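Local structure of bifunctional protein PutA (Bdellovibrio bacteriovorus, 5UR2) at residues E480-L483 and K484-E488; G676-K679 and M680-A684. The protein probably oxidises L-proline to L-glutamate in two steps, pairing a flavin-dependent proline dehydrogenase with an NAD+-dependent L-glutamate gamma-semialdehyde dehydrogenase. All coordinates share one frame; numbering follows the deposited sequence.

Contact 1 (E480-L483 and K484-E488); sequences EKML and KALAE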
ATOM      1  N   GLU B 480      24.769 -32.075  16.859  1.00 30.55           N
ATOM      2  CA  GLU B 480      24.707 -32.625  18.208  1.00 31.05           C
ATOM      3  C   GLU B 480      23.478 -32.134  18.962  1.00 29.07           C
ATOM      4  O   GLU B 480      22.820 -32.920  19.652  1.00 31.91           O
ATOM      5  CB  GLU B 480      25.978 -32.276  18.978  1.00 26.65           C
ATOM      6  CG  GLU B 480      27.199 -33.045  18.514  1.00 39.60           C
ATOM      7  CD  GLU B 480      28.496 -32.477  19.077  1.00 48.68           C
ATOM      8  OE1 GLU B 480      28.512 -31.300  19.518  1.00 54.20           O
ATOM      9  OE2 GLU B 480      29.497 -33.221  19.092  1.00 49.75           O
ATOM     10  N   LYS B 481      23.168 -30.837  18.857  1.00 26.36           N
ATOM     11  CA  LYS B 481      21.956 -30.304  19.479  1.00 31.25           C
ATOM     12  C   LYS B 481      20.715 -30.952  18.894  1.00 27.55           C
ATOM     13  O   LYS B 481      19.735 -31.193  19.612  1.00 35.87           O
ATOM     14  CB  LYS B 481      21.886 -28.782  19.311  1.00 23.27           C
ATOM     15  CG  LYS B 481      22.901 -28.050  20.178  1.00 35.73           C
ATOM     16  CD  LYS B 481      22.804 -26.534  20.033  1.00 46.19           C
ATOM     17  CE  LYS B 481      23.865 -25.844  20.888  1.00 51.32           C
ATOM     18  NZ  LYS B 481      25.068 -25.485  20.106  1.00 53.35           N
ATOM     19  N   MET B 482      20.733 -31.226  17.586  1.00 26.84           N
ATOM     20  CA  MET B 482      19.595 -31.874  16.944  1.00 27.48           C
ATOM     21  C   MET B 482      19.405 -33.278  17.490  1.00 26.73           C
ATOM     22  O   MET B 482      18.288 -33.676  17.840  1.00 29.03           O
ATOM     23  CB  MET B 482      19.802 -31.911  15.429  1.00 20.69           C
ATOM     24  CG  MET B 482      18.591 -32.330  14.650  1.00 27.28           C
ATOM     25  SD  MET B 482      17.288 -31.080  14.849  1.00 27.61           S
ATOM     26  CE  MET B 482      16.144 -31.971  15.916  1.00 16.54           C
ATOM     27  N   LEU B 483      20.502 -34.036  17.590  1.00 25.72           N
ATOM     28  CA  LEU B 483      20.431 -35.388  18.136  1.00 26.22           C
ATOM     29  C   LEU B 483      20.056 -35.354  19.612  1.00 23.38           C
ATOM     30  O   LEU B 483      19.315 -36.218  20.092  1.00 27.24           O
ATOM     31  CB  LEU B 483      21.770 -36.107  17.923  1.00 24.42           C
ATOM     32  CG  LEU B 483      22.131 -36.444  16.467  1.00 24.75           C
ATOM     33  CD1 LEU B 483      23.611 -36.833  16.288  1.00 24.06           C
ATOM     34  CD2 LEU B 483      21.272 -37.619  16.036  1.00 19.52           C
ATOM     35  N   LYS B 484      20.543 -34.355  20.344  1.00 19.26           N
ATOM     36  CA  LYS B 484      20.133 -34.214  21.733  1.00 18.42           C
ATOM     37  C   LYS B 484      18.637 -33.919  21.832  1.00 28.23           C
ATOM     38  O   LYS B 484      17.926 -34.538  22.637  1.00 23.86           O
ATOM     39  CB  LYS B 484      20.950 -33.100  22.391  1.00 29.01           C
ATOM     40  CG  LYS B 484      20.631 -32.864  23.844  1.00 34.48           C
ATOM     41  CD  LYS B 484      21.308 -31.602  24.324  1.00 41.37           C
ATOM     42  CE  LYS B 484      20.675 -31.112  25.624  1.00 51.67           C
ATOM     43  NZ  LYS B 484      21.353 -29.907  26.178  1.00 53.65           N
ATOM     44  N   ALA B 485      18.133 -33.000  20.994  1.00 25.30           N
ATOM     45  CA  ALA B 485      16.715 -32.651  21.038  1.00 23.41           C
ATOM     46  C   ALA B 485      15.836 -33.836  20.646  1.00 25.21           C
ATOM     47  O   ALA B 485      14.753 -34.030  21.217  1.00 24.27           O
ATOM     48  CB  ALA B 485      16.431 -31.454  20.118  1.00 17.04           C
ATOM     49  N   LEU B 486      16.270 -34.620  19.658  1.00 21.78           N
ATOM     50  CA  LEU B 486      15.517 -35.814  19.282  1.00 29.00           C
ATOM     51  C   LEU B 486      15.480 -36.822  20.425  1.00 29.75           C
ATOM     52  O   LEU B 486      14.435 -37.424  20.697  1.00 25.57           O
ATOM     53  CB  LEU B 486      16.117 -36.449  18.023  1.00 28.52           C
ATOM     54  CG  LEU B 486      15.801 -35.690  16.727  1.00 30.89           C
ATOM     55  CD1 LEU B 486      16.802 -36.040  15.645  1.00 26.40           C
ATOM     56  CD2 LEU B 486      14.364 -35.963  16.233  1.00 24.04           C
ATOM     57  N   ALA B 487      16.608 -37.015  21.116  1.00 28.21           N
ATOM     58  CA  ALA B 487      16.624 -37.967  22.225  1.00 31.57           C
ATOM     59  C   ALA B 487      15.673 -37.533  23.334  1.00 32.57           C
ATOM     60  O   ALA B 487      14.929 -38.357  23.881  1.00 33.31           O
ATOM     61  CB  ALA B 487      18.045 -38.145  22.768  1.00 23.91           C
ATOM     62  N   GLU B 488      15.689 -36.244  23.678  1.00 30.42           N
ATOM     63  CA  GLU B 488      14.829 -35.746  24.747  1.00 27.85           C
ATOM     64  C   GLU B 488      13.370 -35.791  24.340  1.00 28.19           C
ATOM     65  O   GLU B 488      12.504 -36.063  25.175  1.00 31.97           O
ATOM     66  CB  GLU B 488      15.229 -34.323  25.135  1.00 32.24           C
ATOM     67  CG  GLU B 488      16.599 -34.295  25.775  1.00 40.06           C
ATOM     68  CD  GLU B 488      17.088 -32.909  26.103  1.00 41.27           C
ATOM     69  OE1 GLU B 488      16.402 -31.926  25.769  1.00 40.68           O
ATOM     70  OE2 GLU B 488      18.172 -32.817  26.706  1.00 46.61           O
TER
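M482 and L486 meet one turn apart on the alpha-helix 476-491, an i to i+4 pair on its buried side. The touching atom of M482 is its terminal methyl. M482 CE lies 3.8 Å from L486 CG and 4.1 Å from L486 CD1. The two side chains slant across each other, with the methionine end laid against the leucine branch point. With CG of M482 anti to the backbone N (chi1 -170°), bends at chi2 (65°) and chi3 (-108°) carry the methyl forward along the helix to L486. The same methyl passes A485 more loosely, with M482 CE 4.2 Å from A485 CB.

Beneath the side chains, the backbone sets this spacing. Four consecutive i to i+4 hydrogen bonds run from K484 N, A485 N, L486 N and A487 N to the carbonyls of residues 480 to 483. The bond under the apolar pair joins L486 N to M482 O at 2.9 Å.

Farther out, helices 572-583 and 587-611 pack on this face. M482 touches I576 and A577, L486 touches V580, and W587 reaches M482, L483 and L486. E480, K481 and K484 are exposed. K484 extends outward, but its base stays close to the backbone: K484 CB is 3.3 Å from E480 O.

Contact 2 (G676-K679 and M680-A684); sequences GLMK and MIQEA
L677 and I681 form the tight part of this contact, on the helix 671-684 of a beta-alpha-beta unit with strands 661-665 and 691-693. I681 CD1 sits 3.8 Å from L677 CG, and the two side chains meet at a slant. M678 and Q682 make the next i to i+4 pair. Here the methyl M678 CE rests 3.9 Å from Q682 CG, on the aliphatic part of the glutamine. Backbone hydrogen bonds from the N of M680, I681, Q682 and E683 to the carbonyls of 676 to 679 set the spacing.

M680 runs back along the helix. A bend at chi3 (-71°) brings the methyl M680 CE to 3.8 Å from G676 O. Outside the segments, M664, I691 and F693 of the two strands cover M678 and I681. L564, I567 and M568 of helix 554-570 cover M680.

The polar side is looser: K679 and Q682 are partly exposed and E683 is exposed. K679 and Q682 lie side by side and point the same way. K679 NZ donates to Q682 OE1 at 2.8 Å, tilted 17° from the amide carbonyl plane. The same ammonium makes a salt bridge to E505. The K679 chain bends at chi2 (-55°), which swings its end over toward Q682. E683 OE2 makes a salt bridge to R570 NH1. A water donates to E683 OE1 at 2.6 Å and, weakly, to K679 O at 3.3 Å.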
ATOM      1  N   GLY B 676       2.940 -27.084  21.293  1.00 20.42           N
ATOM      2  CA  GLY B 676       4.139 -26.296  21.513  1.00 16.29           C
ATOM      3  C   GLY B 676       3.934 -24.826  21.190  1.00 26.30           C
ATOM      4  O   GLY B 676       4.406 -23.954  21.923  1.00 25.17           O
ATOM      5  N   LEU B 677       3.200 -24.527  20.105  1.00 18.55           N
ATOM      6  CA  LEU B 677       2.923 -23.129  19.776  1.00 15.26           C
ATOM      7  C   LEU B 677       2.129 -22.446  20.882  1.00 20.30           C
ATOM      8  O   LEU B 677       2.436 -21.309  21.266  1.00 22.79           O
ATOM      9  CB  LEU B 677       2.182 -23.013  18.437  1.00 16.98           C
ATOM     10  CG  LEU B 677       1.749 -21.587  18.044  1.00 17.29           C
ATOM     11  CD1 LEU B 677       2.932 -20.639  17.800  1.00 15.89           C
ATOM     12  CD2 LEU B 677       0.838 -21.589  16.813  1.00 17.85           C
ATOM     13  N   MET B 678       1.104 -23.124  21.408  1.00 18.55           N
ATOM     14  CA  MET B 678       0.282 -22.515  22.452  1.00 18.44           C
ATOM     15  C   MET B 678       1.100 -22.224  23.711  1.00 18.84           C
ATOM     16  O   MET B 678       0.921 -21.180  24.353  1.00 21.99           O
ATOM     17  CB  MET B 678      -0.905 -23.431  22.776  1.00 20.50           C
ATOM     18  CG  MET B 678      -1.906 -22.816  23.752  1.00 20.14           C
ATOM     19  SD  MET B 678      -2.596 -21.294  23.130  1.00 25.15           S
ATOM     20  CE  MET B 678      -3.257 -20.569  24.629  1.00 20.52           C
ATOM     21  N   LYS B 679       2.012 -23.129  24.074  1.00 16.28           N
ATOM     22  CA  LYS B 679       2.838 -22.924  25.264  1.00 19.03           C
ATOM     23  C   LYS B 679       3.750 -21.715  25.098  1.00 23.52           C
ATOM     24  O   LYS B 679       4.020 -20.985  26.065  1.00 19.12           O
ATOM     25  CB  LYS B 679       3.656 -24.190  25.550  1.00 19.82           C
ATOM     26  CG  LYS B 679       2.803 -25.311  26.144  1.00 29.08           C
ATOM     27  CD  LYS B 679       2.091 -24.796  27.398  1.00 39.85           C
ATOM     28  CE  LYS B 679       0.921 -25.666  27.825  1.00 44.13           C
ATOM     29  NZ  LYS B 679       0.026 -24.925  28.781  1.00 45.66           N
ATOM     30  N   MET B 680       4.263 -21.511  23.881  1.00 15.67           N
ATOM     31  CA  MET B 680       5.095 -20.349  23.610  1.00 23.17           C
ATOM     32  C   MET B 680       4.255 -19.079  23.604  1.00 21.20           C
ATOM     33  O   MET B 680       4.693 -18.034  24.103  1.00 23.19           O
ATOM     34  CB  MET B 680       5.829 -20.521  22.272  1.00 19.11           C
ATOM     35  CG  MET B 680       6.756 -21.732  22.201  1.00 24.30           C
ATOM     36  SD  MET B 680       7.802 -21.777  20.723  1.00 24.80           S
ATOM     37  CE  MET B 680       6.646 -22.159  19.411  1.00 22.02           C
ATOM     38  N   ILE B 681       3.033 -19.164  23.079  1.00 18.30           N
ATOM     39  CA  ILE B 681       2.124 -18.026  23.119  1.00 18.94           C
ATOM     40  C   ILE B 681       1.856 -17.623  24.558  1.00 23.16           C
ATOM     41  O   ILE B 681       1.955 -16.442  24.914  1.00 24.33           O
ATOM     42  CB  ILE B 681       0.822 -18.356  22.354  1.00 15.06           C
ATOM     43  CG1 ILE B 681       1.043 -18.224  20.838  1.00 14.71           C
ATOM     44  CG2 ILE B 681      -0.345 -17.497  22.816  1.00 15.16           C
ATOM     45  CD1 ILE B 681      -0.024 -18.884  20.023  1.00 19.15           C
ATOM     46  N   GLN B 682       1.596 -18.603  25.426  1.00 24.88           N
ATOM     47  CA  GLN B 682       1.409 -18.295  26.838  1.00 22.04           C
ATOM     48  C   GLN B 682       2.678 -17.713  27.443  1.00 26.15           C
ATOM     49  O   GLN B 682       2.615 -16.744  28.206  1.00 23.35           O
ATOM     50  CB  GLN B 682       0.978 -19.547  27.610  1.00 18.29           C
ATOM     51  CG  GLN B 682      -0.425 -20.055  27.224  1.00 24.76           C
ATOM     52  CD  GLN B 682      -0.855 -21.272  28.045  1.00 31.09           C
ATOM     53  OE1 GLN B 682      -0.510 -22.402  27.728  1.00 36.77           O
ATOM     54  NE2 GLN B 682      -1.633 -21.036  29.084  1.00 23.99           N
ATOM     55  N   GLU B 683       3.843 -18.275  27.098  1.00 21.19           N
ATOM     56  CA  GLU B 683       5.085 -17.756  27.668  1.00 21.41           C
ATOM     57  C   GLU B 683       5.383 -16.343  27.165  1.00 23.29           C
ATOM     58  O   GLU B 683       5.882 -15.498  27.918  1.00 24.51           O
ATOM     59  CB  GLU B 683       6.253 -18.697  27.361  1.00 18.73           C
ATOM     60  CG  GLU B 683       7.520 -18.252  28.059  1.00 27.11           C
ATOM     61  CD  GLU B 683       8.766 -19.020  27.641  1.00 29.44           C
ATOM     62  OE1 GLU B 683       8.646 -20.074  26.978  1.00 31.45           O
ATOM     63  OE2 GLU B 683       9.871 -18.541  27.965  1.00 26.41           O
ATOM     64  N   ALA B 684       5.055 -16.057  25.906  1.00 23.20           N
ATOM     65  CA  ALA B 684       5.291 -14.719  25.374  1.00 19.36           C
ATOM     66  C   ALA B 684       4.461 -13.668  26.112  1.00 26.29           C
ATOM     67  O   ALA B 684       4.836 -12.489  26.138  1.00 25.31           O
ATOM     68  CB  ALA B 684       4.983 -14.696  23.880  1.00 14.69           C
TER
HETATM   69  O   HOH W   1       7.167 -22.070  26.102  1.00 27.19           O

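In the fold
Contacts 1 and 2 each join successive turns of a single helix. They do not touch: their centres are 21 Å apart, and their nearest atoms about 13 Å. Contact 1 comes earlier in the chain, on a helix that follows the barrel strands. Contact 2 belongs to the aldehyde dehydrogenase family region. The two helices pack on different helices, which follow one another in the chain: 554-570 for contact 2, then 572-583 and 587-611 for contact 1. Both contacts lie away from the pocket of the modified flavin and from the predicted catalytic residues E746 and C780.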